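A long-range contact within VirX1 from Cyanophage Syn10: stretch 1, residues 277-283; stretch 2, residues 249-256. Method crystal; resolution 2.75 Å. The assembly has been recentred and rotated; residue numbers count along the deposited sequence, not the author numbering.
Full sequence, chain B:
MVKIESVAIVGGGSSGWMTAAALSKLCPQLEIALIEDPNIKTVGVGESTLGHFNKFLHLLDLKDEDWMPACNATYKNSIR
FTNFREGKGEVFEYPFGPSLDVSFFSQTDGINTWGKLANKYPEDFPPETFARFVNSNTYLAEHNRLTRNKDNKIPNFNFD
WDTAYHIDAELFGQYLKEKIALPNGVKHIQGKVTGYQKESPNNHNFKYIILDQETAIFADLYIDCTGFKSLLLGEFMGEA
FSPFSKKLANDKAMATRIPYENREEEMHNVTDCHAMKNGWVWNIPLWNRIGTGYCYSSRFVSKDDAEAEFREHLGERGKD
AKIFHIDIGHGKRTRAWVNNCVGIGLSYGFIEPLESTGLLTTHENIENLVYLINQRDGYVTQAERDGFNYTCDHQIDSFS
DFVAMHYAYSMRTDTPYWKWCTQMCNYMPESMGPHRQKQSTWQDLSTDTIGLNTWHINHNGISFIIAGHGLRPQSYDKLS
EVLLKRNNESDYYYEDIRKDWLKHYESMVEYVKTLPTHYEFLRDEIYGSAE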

ATOM      1  N   LYS B 277      -2.266  -9.565  38.034  1.00 60.44           N
ATOM      2  CA  LYS B 277      -3.736  -9.777  37.900  1.00 61.28           C
ATOM      3  C   LYS B 277      -4.364  -8.659  37.056  1.00 57.78           C
ATOM      4  O   LYS B 277      -5.309  -8.971  36.313  1.00 53.90           O
ATOM      5  CB  LYS B 277      -4.404  -9.905  39.277  1.00 64.25           C
ATOM      6  CG  LYS B 277      -4.077 -11.196  40.017  1.00 66.27           C
ATOM      7  CD  LYS B 277      -4.469 -11.210  41.471  1.00 69.09           C
ATOM      8  CE  LYS B 277      -4.710 -12.622  41.973  1.00 72.11           C
ATOM      9  NZ  LYS B 277      -4.935 -12.654  43.438  1.00 74.68           N
ATOM     10  N   ASN B 278      -3.841  -7.428  37.149  1.00 55.64           N
ATOM     11  CA  ASN B 278      -4.440  -6.206  36.544  1.00 54.57           C
ATOM     12  C   ASN B 278      -3.389  -5.392  35.790  1.00 53.13           C
ATOM     13  O   ASN B 278      -3.632  -4.190  35.587  1.00 52.01           O
ATOM     14  CB  ASN B 278      -5.128  -5.328  37.597  1.00 54.55           C
ATOM     15  CG  ASN B 278      -6.070  -6.121  38.467  1.00 52.82           C
ATOM     16  OD1 ASN B 278      -7.175  -6.462  38.054  1.00 52.30           O
ATOM     17  ND2 ASN B 278      -5.618  -6.441  39.662  1.00 50.68           N
ATOM     18  N   GLY B 279      -2.295  -6.018  35.359  1.00 52.93           N
ATOM     19  CA  GLY B 279      -1.216  -5.362  34.591  1.00 50.85           C
ATOM     20  C   GLY B 279       0.057  -6.180  34.616  1.00 49.23           C
ATOM     21  O   GLY B 279      -0.023  -7.414  34.431  1.00 51.00           O
ATOM     22  N   TRP B 280       1.196  -5.530  34.835  1.00 49.14           N
ATOM     23  CA  TRP B 280       2.533  -6.185  34.815  1.00 49.82           C
ATOM     24  C   TRP B 280       3.524  -5.344  35.637  1.00 50.95           C
ATOM     25  O   TRP B 280       3.311  -4.128  35.767  1.00 52.21           O
ATOM     26  CB  TRP B 280       2.992  -6.409  33.364  1.00 46.89           C
ATOM     27  CG  TRP B 280       3.309  -5.131  32.679  1.00 45.92           C
ATOM     28  CD1 TRP B 280       2.422  -4.261  32.124  1.00 47.02           C
ATOM     29  CD2 TRP B 280       4.601  -4.528  32.540  1.00 46.54           C
ATOM     30  NE1 TRP B 280       3.075  -3.168  31.632  1.00 47.84           N
ATOM     31  CE2 TRP B 280       4.412  -3.298  31.880  1.00 47.95           C
ATOM     32  CE3 TRP B 280       5.900  -4.909  32.887  1.00 48.90           C
ATOM     33  CZ2 TRP B 280       5.474  -2.455  31.570  1.00 47.67           C
ATOM     34  CZ3 TRP B 280       6.953  -4.079  32.558  1.00 49.46           C
ATOM     35  CH2 TRP B 280       6.737  -2.866  31.923  1.00 48.37           C
ATOM     36  N   VAL B 281       4.538  -5.995  36.201  1.00 51.33           N
ATOM     37  CA  VAL B 281       5.611  -5.367  37.020  1.00 53.34           C
ATOM     38  C   VAL B 281       6.924  -5.437  36.234  1.00 54.32           C
ATOM     39  O   VAL B 281       7.242  -6.526  35.709  1.00 56.52           O
ATOM     40  CB  VAL B 281       5.711  -6.045  38.400  1.00 53.02           C
ATOM     41  CG1 VAL B 281       7.023  -5.777  39.111  1.00 53.11           C
ATOM     42  CG2 VAL B 281       4.544  -5.640  39.263  1.00 53.82           C
ATOM     43  N   TRP B 282       7.625  -4.306  36.115  1.00 55.92           N
ATOM     44  CA  TRP B 282       8.979  -4.225  35.498  1.00 57.33           C
ATOM     45  C   TRP B 282      10.037  -4.439  36.582  1.00 55.76           C
ATOM     46  O   TRP B 282       9.775  -4.063  37.742  1.00 56.06           O
ATOM     47  CB  TRP B 282       9.195  -2.906  34.738  1.00 58.66           C
ATOM     48  CG  TRP B 282       9.344  -1.676  35.581  1.00 58.39           C
ATOM     49  CD1 TRP B 282      10.456  -1.283  36.270  1.00 58.41           C
ATOM     50  CD2 TRP B 282       8.364  -0.642  35.765  1.00 58.61           C
ATOM     51  NE1 TRP B 282      10.221  -0.093  36.899  1.00 58.70           N
ATOM     52  CE2 TRP B 282       8.952   0.333  36.599  1.00 59.28           C
ATOM     53  CE3 TRP B 282       7.053  -0.447  35.317  1.00 59.85           C
ATOM     54  CZ2 TRP B 282       8.267   1.483  36.999  1.00 60.10           C
ATOM     55  CZ3 TRP B 282       6.378   0.692  35.709  1.00 59.63           C
ATOM     56  CH2 TRP B 282       6.975   1.637  36.544  1.00 60.34           C
ATOM     57  N   ASN B 283      11.147  -5.072  36.199  1.00 53.90           N
ATOM     58  CA  ASN B 283      12.362  -5.276  37.024  1.00 53.49           C
ATOM     59  C   ASN B 283      13.550  -4.713  36.229  1.00 53.99           C
ATOM     60  O   ASN B 283      13.840  -5.234  35.143  1.00 54.23           O
ATOM     61  CB  ASN B 283      12.523  -6.746  37.416  1.00 51.78           C
ATOM     62  CG  ASN B 283      13.577  -6.951  38.474  1.00 53.76           C
ATOM     63  OD1 ASN B 283      13.242  -7.139  39.641  1.00 55.43           O
ATOM     64  ND2 ASN B 283      14.847  -6.860  38.087  1.00 54.73           N
TER
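Stretch 2 (249-256) ANDKAMAT

Stretch 2 begins as a loop at A249 to D251 and becomes a strand from K252 to T256; stretch 1 is likewise loop at K277 and N278 and strand from G279 to N283, and both strands run on later in the chain. The touching parts, N250 to A255 on one side and N278 to W282 on the other, head in broadly the same sense, their end-to-end directions 46° apart. They do not pair as neighbours in a sheet: no hydrogen bond crosses between them, and the backbones stand well separated. CA of G279 lies 6.8 Å from CA of N250, and CA of W282 lies 9.1 Å from CA of A255; the second pair is the wider, and there the W282 indole lies between the backbones. K252 to A255 are extended, with phi between -119° and -142° and psi between 143° and 154°. In stretch 1 the extended course of W280 to N283 follows G279, whose phi/psi of 162°/-135° is a conformation readily open to glycine.

Contact is concentrated in two places and is modest, with 200 Å² buried in total over both sides. At the first, N250 points its CA-to-CB bond toward stretch 1 and, with chi1 near -64° (m), sets its amide beside the start of the strand. N250 OD1 is 3.7 Å from N278 O, an approach of two oxygens that is not a hydrogen bond, and N250 ND2 is 4.2 Å from G279 CA. G279 has no side chain; an ideal CB would point toward stretch 2 and lie 3.7 Å from N250 OD1, a contact distance and not a clash. The same ND2 of N250 meets the edge of the W280 indole, near the ring plane, 3.9 Å from W280 CD1. Both amide atoms of N250 have hydrogen-bond partners elsewhere in the structure, so its contacts here are a matter of packing.

The second place belongs to W282. Its CA-to-CB bond runs sideways, but with chi1 at 71° (p) and chi2 at 78° the indole reaches back to stretch 2 and spans much of the wider gap. W282 CZ2 packs 3.9 Å from A255 CB, an apolar contact, while W282 CH2 lies 4.1 Å from the backbone oxygen M254 O. M254 therefore takes part through its main chain, its CA-to-CB bond pointing away. A253 also points its CA-to-CB bond toward stretch 1, but its CB stops 4.5 Å from W282 CH2, just short of contact; V281 makes none either.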

ATOM      1  N   ALA B 249      -5.260  -0.786  28.546  1.00 55.98           N
ATOM      2  CA  ALA B 249      -6.138  -0.529  29.709  1.00 56.39           C
ATOM      3  C   ALA B 249      -5.373   0.178  30.835  1.00 57.93           C
ATOM      4  O   ALA B 249      -6.030   0.728  31.717  1.00 58.81           O
ATOM      5  CB  ALA B 249      -6.732  -1.832  30.175  1.00 55.93           C
ATOM      6  N   ASN B 250      -4.043   0.158  30.814  1.00 61.28           N
ATOM      7  CA  ASN B 250      -3.199   0.600  31.956  1.00 63.27           C
ATOM      8  C   ASN B 250      -3.136   2.130  31.974  1.00 62.45           C
ATOM      9  O   ASN B 250      -2.706   2.716  30.998  1.00 65.53           O
ATOM     10  CB  ASN B 250      -1.831  -0.099  31.930  1.00 65.77           C
ATOM     11  CG  ASN B 250      -1.957  -1.595  32.120  1.00 65.01           C
ATOM     12  OD1 ASN B 250      -2.956  -2.057  32.655  1.00 64.22           O
ATOM     13  ND2 ASN B 250      -0.953  -2.353  31.698  1.00 65.30           N
ATOM     14  N   ASP B 251      -3.593   2.742  33.060  1.00 61.86           N
ATOM     15  CA  ASP B 251      -3.715   4.218  33.210  1.00 60.14           C
ATOM     16  C   ASP B 251      -3.033   4.685  34.501  1.00 57.75           C
ATOM     17  O   ASP B 251      -3.010   5.906  34.737  1.00 60.37           O
ATOM     18  CB  ASP B 251      -5.188   4.614  33.187  1.00 60.18           C
ATOM     19  CG  ASP B 251      -6.005   3.920  34.262  1.00 60.60           C
ATOM     20  OD1 ASP B 251      -5.559   2.847  34.735  1.00 61.01           O
ATOM     21  OD2 ASP B 251      -7.083   4.438  34.599  1.00 58.49           O
ATOM     22  N   LYS B 252      -2.490   3.757  35.296  1.00 55.69           N
ATOM     23  CA  LYS B 252      -1.804   4.045  36.584  1.00 55.86           C
ATOM     24  C   LYS B 252      -0.460   3.319  36.621  1.00 54.38           C
ATOM     25  O   LYS B 252      -0.335   2.250  35.970  1.00 56.74           O
ATOM     26  CB  LYS B 252      -2.656   3.551  37.749  1.00 54.59           C
ATOM     27  CG  LYS B 252      -4.077   4.084  37.796  1.00 55.09           C
ATOM     28  CD  LYS B 252      -4.141   5.594  37.760  1.00 55.91           C
ATOM     29  CE  LYS B 252      -5.544   6.136  37.926  1.00 55.76           C
ATOM     30  NZ  LYS B 252      -5.566   7.330  38.807  1.00 56.85           N
ATOM     31  N   ALA B 253       0.495   3.849  37.382  1.00 54.15           N
ATOM     32  CA  ALA B 253       1.753   3.150  37.743  1.00 54.42           C
ATOM     33  C   ALA B 253       2.115   3.490  39.187  1.00 55.45           C
ATOM     34  O   ALA B 253       1.851   4.611  39.624  1.00 57.74           O
ATOM     35  CB  ALA B 253       2.874   3.510  36.793  1.00 52.76           C
ATOM     36  N   MET B 254       2.651   2.526  39.917  1.00 55.77           N
ATOM     37  CA  MET B 254       3.414   2.762  41.165  1.00 58.46           C
ATOM     38  C   MET B 254       4.825   2.207  40.926  1.00 60.04           C
ATOM     39  O   MET B 254       4.975   1.291  40.095  1.00 60.57           O
ATOM     40  CB  MET B 254       2.732   2.104  42.376  1.00 59.61           C
ATOM     41  CG  MET B 254       2.420   0.637  42.185  1.00 59.65           C
ATOM     42  SD  MET B 254       1.448  -0.056  43.502  1.00 61.67           S
ATOM     43  CE  MET B 254      -0.138   0.715  43.197  1.00 62.33           C
ATOM     44  N   ALA B 255       5.836   2.799  41.567  1.00 59.71           N
ATOM     45  CA  ALA B 255       7.267   2.484  41.357  1.00 57.76           C
ATOM     46  C   ALA B 255       7.981   2.524  42.706  1.00 57.93           C
ATOM     47  O   ALA B 255       7.483   3.192  43.638  1.00 60.35           O
ATOM     48  CB  ALA B 255       7.867   3.441  40.363  1.00 55.99           C
ATOM     49  N   THR B 256       9.082   1.786  42.809  1.00 58.59           N
ATOM     50  CA  THR B 256       9.860   1.638  44.057  1.00 61.23           C
ATOM     51  C   THR B 256      11.306   1.256  43.726  1.00 63.23           C
ATOM     52  O   THR B 256      11.616   0.932  42.545  1.00 60.56           O
ATOM     53  CB  THR B 256       9.161   0.647  45.003  1.00 64.10           C
ATOM     54  OG1 THR B 256       9.764   0.739  46.292  1.00 64.08           O
ATOM     55  CG2 THR B 256       9.194  -0.791  44.520  1.00 64.63           C
TER